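Local structure of endoglucanase E-5 (Thermobifida fusca, 2CKS) at residues L48-Y53 with W265-D270. The protein hydrolyses internal beta-1,4-glucosidic linkages in cellulose, lichenin and cereal beta-D-glucans through its family 5 glycoside hydrolase catalytic domain. Numbering follows the deposited sequence.
With ZN (zinc ion), chain D.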
loop_
_atom_site.group_PDB
_atom_site.type_symbol
_atom_site.label_atom_id
_atom_site.label_comp_id
_atom_site.label_asym_id
_atom_site.label_seq_id
_atom_site.Cartn_x
_atom_site.Cartn_y
_atom_site.Cartn_z
ATOM N N LEU A 48 -7.080 15.182 -3.680
ATOM C CA LEU A 48 -6.011 14.918 -2.716
ATOM C C LEU A 48 -6.130 15.833 -1.495
ATOM O O LEU A 48 -5.880 15.403 -0.371
ATOM C CB LEU A 48 -4.629 15.028 -3.375
ATOM C CG LEU A 48 -4.375 13.963 -4.450
ATOM C CD1 LEU A 48 -3.013 14.148 -5.068
ATOM C CD2 LEU A 48 -4.517 12.551 -3.904
ATOM N N ASP A 49 -6.562 17.079 -1.691
ATOM C CA ASP A 49 -6.850 17.943 -0.556
ATOM C C ASP A 49 -7.939 17.316 0.303
ATOM O O ASP A 49 -7.850 17.319 1.513
ATOM C CB ASP A 49 -7.321 19.329 -1.002
ATOM C CG ASP A 49 -6.203 20.198 -1.535
ATOM O OD1 ASP A 49 -6.509 21.361 -1.904
ATOM O OD2 ASP A 49 -5.019 19.826 -1.625
ATOM N N ALA A 50 -8.967 16.762 -0.330
ATOM C CA ALA A 50 -10.049 16.123 0.405
ATOM C C ALA A 50 -9.518 14.944 1.222
ATOM O O ALA A 50 -9.836 14.796 2.400
ATOM C CB ALA A 50 -11.117 15.658 -0.556
ATOM N N LEU A 51 -8.692 14.111 0.599
ATOM C CA LEU A 51 -8.153 12.948 1.281
ATOM C C LEU A 51 -7.361 13.350 2.531
ATOM O O LEU A 51 -7.475 12.704 3.573
ATOM C CB LEU A 51 -7.267 12.141 0.327
ATOM C CG LEU A 51 -6.607 10.885 0.897
ATOM C CD1 LEU A 51 -7.665 9.902 1.365
ATOM C CD2 LEU A 51 -5.681 10.264 -0.145
ATOM N N ALA A 52 -6.572 14.414 2.426
ATOM C CA ALA A 52 -5.694 14.826 3.519
ATOM C C ALA A 52 -6.463 15.590 4.583
ATOM O O ALA A 52 -6.387 15.271 5.769
ATOM C CB ALA A 52 -4.554 15.685 2.977
ATOM N N TYR A 53 -7.208 16.605 4.149
ATOM C CA TYR A 53 -7.789 17.579 5.072
ATOM C C TYR A 53 -9.167 17.193 5.589
ATOM O O TYR A 53 -9.519 17.567 6.699
ATOM C CB TYR A 53 -7.893 18.952 4.408
ATOM C CG TYR A 53 -6.640 19.472 3.733
ATOM C CD1 TYR A 53 -6.738 20.239 2.573
ATOM C CD2 TYR A 53 -5.365 19.229 4.252
ATOM C CE1 TYR A 53 -5.614 20.737 1.941
ATOM C CE2 TYR A 53 -4.229 19.724 3.618
ATOM C CZ TYR A 53 -4.361 20.479 2.470
ATOM O OH TYR A 53 -3.244 20.976 1.827
ATOM N N TRP A 265 -8.097 -0.253 -0.717
ATOM C CA TRP A 265 -8.303 -0.244 -2.158
ATOM C C TRP A 265 -9.765 0.132 -2.389
ATOM O O TRP A 265 -10.644 -0.590 -1.924
ATOM C CB TRP A 265 -8.051 -1.663 -2.661
ATOM C CG TRP A 265 -7.981 -1.859 -4.136
ATOM C CD1 TRP A 265 -8.888 -2.516 -4.905
ATOM C CD2 TRP A 265 -6.912 -1.477 -5.020
ATOM N NE1 TRP A 265 -8.479 -2.528 -6.216
ATOM C CE2 TRP A 265 -7.268 -1.902 -6.313
ATOM C CE3 TRP A 265 -5.700 -0.796 -4.851
ATOM C CZ2 TRP A 265 -6.455 -1.684 -7.423
ATOM C CZ3 TRP A 265 -4.897 -0.572 -5.955
ATOM C CH2 TRP A 265 -5.280 -1.023 -7.225
ATOM N N ASN A 266 -10.084 1.240 -3.061
ATOM C CA ASN A 266 -9.149 2.210 -3.631
ATOM C C ASN A 266 -9.833 3.586 -3.774
ATOM O O ASN A 266 -11.065 3.681 -3.698
ATOM C CB ASN A 266 -8.662 1.723 -4.996
ATOM C CG ASN A 266 -9.793 1.551 -5.993
ATOM O OD1 ASN A 266 -10.269 2.528 -6.576
ATOM N ND2 ASN A 266 -10.253 0.310 -6.173
ATOM N N TYR A 267 -9.019 4.623 -3.992
ATOM C CA TYR A 267 -9.449 6.017 -4.121
ATOM C C TYR A 267 -9.643 6.367 -5.602
ATOM O O TYR A 267 -8.779 6.996 -6.242
ATOM C CB TYR A 267 -8.385 6.928 -3.491
ATOM C CG TYR A 267 -8.878 8.288 -3.062
ATOM C CD1 TYR A 267 -9.779 8.428 -2.003
ATOM C CD2 TYR A 267 -8.433 9.440 -3.702
ATOM C CE1 TYR A 267 -10.216 9.679 -1.592
ATOM C CE2 TYR A 267 -8.878 10.700 -3.298
ATOM C CZ TYR A 267 -9.767 10.810 -2.247
ATOM O OH TYR A 267 -10.211 12.057 -1.864
ATOM N N SER A 268 -10.747 5.893 -6.160
ATOM C CA SER A 268 -11.104 6.129 -7.563
ATOM C C SER A 268 -12.613 6.038 -7.708
ATOM O O SER A 268 -13.314 5.677 -6.767
ATOM C CB SER A 268 -10.448 5.104 -8.489
ATOM O OG SER A 268 -11.214 3.917 -8.582
ATOM N N ASP A 269 -13.091 6.330 -8.913
ATOM C CA ASP A 269 -14.499 6.173 -9.253
ATOM C C ASP A 269 -14.724 5.031 -10.247
ATOM O O ASP A 269 -15.637 5.076 -11.069
ATOM C CB ASP A 269 -15.095 7.504 -9.732
ATOM C CG ASP A 269 -14.594 7.927 -11.093
ATOM O OD1 ASP A 269 -13.561 7.401 -11.570
ATOM O OD2 ASP A 269 -15.194 8.804 -11.757
ATOM N N ASP A 270 -13.906 3.994 -10.136
ATOM C CA ASP A 270 -14.133 2.750 -10.862
ATOM C C ASP A 270 -15.528 2.211 -10.534
ATOM O O ASP A 270 -16.077 2.495 -9.466
ATOM C CB ASP A 270 -13.072 1.724 -10.478
ATOM C CG ASP A 270 -13.179 0.462 -11.276
ATOM O OD1 ASP A 270 -13.144 -0.622 -10.651
ATOM O OD2 ASP A 270 -13.310 0.458 -12.520
HETATM ZN ZN ZN D . -5.175 22.408 -2.916
#
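Tyr267 reaches Leu51 and Ala50 from the loop that leaves barrel strand 262-265, and it alone carries this side of the contact. Ahead of it, a cis peptide joins Trp265 to Asn266, a non-proline cis bond at the end of the eighth strand known from family 5 cellulases. With CG anti to the backbone N (chi1 -157°), the Tyr267 ring extends toward helix 45-54. There Leu51 CG lies over one ring face, Leu51 CB is 3.8 Å from Tyr267 CZ and Leu51 CD1 3.9 Å from Tyr267 CE1, the two side chains running past each other in opposite directions. Ala50 CB sits 3.9 Å from Tyr267 OH, whose hydrogen-bond partner is the carbonyl O of Ser47, so the buried hydroxyl is satisfied one turn back. Beyond the tyrosine, Ser268 OG donates to Asn266 OD1 (2.6 Å) and accepts from Asp270 N (3.1 Å, N-H...O angle 167°); the second bond closes an ST turn. On the helix, Asp49 turns away and binds zinc with Asp45. Trp55 and Phe277 meet the Tyr267 ring edge-to-face, Met31 of strand 29-32 touches both Leu51 and Tyr267, and Leu51 also touches Ile60 of strand 59-65, so the contact joins helix 45-54 to the loop after the eighth strand of the TIM barrel, against the first two strands.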